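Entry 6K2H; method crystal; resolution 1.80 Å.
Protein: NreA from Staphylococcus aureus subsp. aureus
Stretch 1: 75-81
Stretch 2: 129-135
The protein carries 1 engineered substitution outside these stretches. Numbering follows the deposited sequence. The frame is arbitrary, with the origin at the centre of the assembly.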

# COMPACT_ATOMS: atom_id res chain seq x y z
N LYS A 75 -11.36 -1.99 -5.03
CA LYS A 75 -11.03 -1.18 -6.19
C LYS A 75 -9.67 -0.56 -5.93
O LYS A 75 -9.40 -0.18 -4.80
CB LYS A 75 -12.03 -0.00 -6.39
CG LYS A 75 -13.48 -0.41 -6.62
CD LYS A 75 -13.73 -0.72 -8.09
CE LYS A 75 -14.78 -1.84 -8.27
NZ LYS A 75 -16.08 -1.41 -7.71
N ARG A 76 -8.83 -0.48 -6.96
CA ARG A 76 -7.52 0.22 -6.81
C ARG A 76 -7.74 1.70 -6.49
O ARG A 76 -8.80 2.30 -6.82
CB ARG A 76 -6.65 0.05 -8.00
CG ARG A 76 -7.24 0.58 -9.31
CD ARG A 76 -6.10 0.74 -10.30
NE ARG A 76 -6.56 0.77 -11.67
CZ ARG A 76 -7.21 1.76 -12.26
NH1 ARG A 76 -7.58 1.60 -13.54
NH2 ARG A 76 -7.51 2.90 -11.62
N MET A 77 -6.75 2.29 -5.85
CA MET A 77 -6.73 3.74 -5.63
C MET A 77 -5.46 4.27 -6.21
O MET A 77 -4.39 3.70 -5.99
CB MET A 77 -6.74 4.02 -4.13
CG MET A 77 -7.99 3.65 -3.42
SD MET A 77 -7.98 4.27 -1.72
CE MET A 77 -7.58 6.01 -2.01
N VAL A 78 -5.56 5.34 -6.98
CA VAL A 78 -4.42 5.91 -7.65
C VAL A 78 -4.36 7.36 -7.29
O VAL A 78 -5.35 8.08 -7.44
CB VAL A 78 -4.53 5.77 -9.15
CG1 VAL A 78 -3.35 6.43 -9.82
CG2 VAL A 78 -4.58 4.33 -9.61
N ILE A 79 -3.23 7.78 -6.75
CA ILE A 79 -2.99 9.21 -6.52
C ILE A 79 -1.74 9.66 -7.27
O ILE A 79 -0.60 9.35 -6.85
CB ILE A 79 -2.90 9.52 -5.02
CG1 ILE A 79 -4.08 8.92 -4.30
CG2 ILE A 79 -2.69 11.00 -4.81
CD1 ILE A 79 -4.01 9.07 -2.81
N ALA A 80 -1.89 10.40 -8.37
CA ALA A 80 -0.75 10.65 -9.26
C ALA A 80 0.19 11.71 -8.65
O ALA A 80 1.33 11.73 -9.00
CB ALA A 80 -1.20 11.10 -10.65
N ASN A 81 -0.39 12.57 -7.82
CA ASN A 81 0.34 13.58 -7.07
C ASN A 81 -0.35 13.90 -5.76
O ASN A 81 -1.42 14.49 -5.72
CB ASN A 81 0.61 14.91 -7.84
CG ASN A 81 1.51 15.84 -7.03
OD1 ASN A 81 1.06 16.58 -6.18
ND2 ASN A 81 2.81 15.56 -7.10
N PRO A 129 7.06 10.39 -11.01
CA PRO A 129 5.77 9.84 -11.43
C PRO A 129 5.63 8.30 -11.34
O PRO A 129 6.64 7.51 -11.42
CB PRO A 129 5.65 10.30 -12.90
CG PRO A 129 6.52 11.52 -12.95
CD PRO A 129 7.72 11.15 -12.10
N LEU A 130 4.39 7.87 -11.22
CA LEU A 130 4.04 6.48 -11.29
C LEU A 130 4.45 5.98 -12.69
O LEU A 130 4.06 6.58 -13.63
CB LEU A 130 2.54 6.32 -11.16
CG LEU A 130 1.91 6.74 -9.82
CD1 LEU A 130 0.40 6.63 -9.92
CD2 LEU A 130 2.47 5.95 -8.66
N PRO A 131 5.23 4.90 -12.80
CA PRO A 131 5.53 4.49 -14.18
C PRO A 131 4.35 4.00 -14.95
O PRO A 131 4.28 4.31 -16.10
CB PRO A 131 6.60 3.39 -14.00
CG PRO A 131 7.21 3.63 -12.68
CD PRO A 131 5.99 4.13 -11.85
N LYS A 132 3.48 3.17 -14.34
CA LYS A 132 2.41 2.44 -14.98
C LYS A 132 1.34 2.02 -13.95
O LYS A 132 1.67 1.64 -12.83
CB LYS A 132 3.02 1.20 -15.59
CG LYS A 132 2.08 0.25 -16.19
CD LYS A 132 2.85 -0.91 -16.87
CE LYS A 132 1.89 -1.61 -17.73
NZ LYS A 132 2.60 -2.66 -18.53
N ILE A 133 0.07 2.11 -14.33
CA ILE A 133 -1.07 1.75 -13.46
C ILE A 133 -1.38 0.27 -13.78
O ILE A 133 -1.58 -0.04 -14.94
CB ILE A 133 -2.27 2.64 -13.91
CG1 ILE A 133 -1.89 4.10 -13.71
CG2 ILE A 133 -3.56 2.35 -13.18
CD1 ILE A 133 -1.44 4.42 -12.29
N PHE A 134 -1.40 -0.61 -12.78
CA PHE A 134 -1.77 -2.00 -12.92
C PHE A 134 -3.21 -2.32 -12.55
O PHE A 134 -3.74 -1.78 -11.58
CB PHE A 134 -0.87 -2.87 -12.03
CG PHE A 134 0.57 -2.70 -12.33
CD1 PHE A 134 1.02 -2.96 -13.60
CD2 PHE A 134 1.46 -2.26 -11.37
CE1 PHE A 134 2.36 -2.80 -13.91
CE2 PHE A 134 2.81 -2.10 -11.66
CZ PHE A 134 3.25 -2.35 -12.95
N ASP A 135 -3.77 -3.23 -13.34
CA ASP A 135 -5.08 -3.84 -13.16
C ASP A 135 -4.98 -4.99 -12.20
O ASP A 135 -3.88 -5.41 -11.88
CB ASP A 135 -5.54 -4.49 -14.49
CG ASP A 135 -6.64 -3.79 -15.12
OD1 ASP A 135 -6.84 -4.04 -16.32
OD2 ASP A 135 -7.33 -3.00 -14.45
O HOH W 1 2.31 10.02 -11.05

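Touching residues of the two stretches are at least 50 apart in sequence. The stretches run in nearly opposite directions: the end-to-end directions of their touching parts differ by 160°. No direct hydrogen bond joins them. The contact is small, burying 257 Å² over both sides, and rests on side-chain packing and one bridging water.

Lys75 is out of reach of the second stretch. Arg76 makes the first contact. Its CB points toward the other stretch, and its side chain is extended, with chi2 and chi3 both t. The guanidinium group is covered over one face by Ile133, with Arg76 NE 3.7 Å from Ile133 CG2. This is packing of a flat group on a methyl, not a polar bond. Arg76 CD also lies 3.7 Å from Phe134 O. Phe134 itself directs its CB away, so its backbone makes this approach.

Met77 begins the short strand 77-79 and takes no part. The alternation of the strand brings Val78 back toward the second stretch. Val78, with chi1 t, brings CG1 against two apolar side chains: Val78 CG1 is 3.8 Å from Leu130 CD1 and 3.7 Å from Ile133 CD1. Ile133 thus packs against both Arg76 and Val78.

Ile79 points its CB away and is buried. Its backbone still comes near, with Ile79 O 4.2 Å from Leu130 CD1. Ala80 points sideways. Ala80 CA is also 4.2 Å from Leu130 CD1, a loose approach. Here a water completes the contact: it donates to Ala80 O at 2.8 Å and accepts from Leu130 N at 3.0 Å. The two backbones are therefore bridged without touching. Asn81 makes no contact across; its side chain caps the helix that follows.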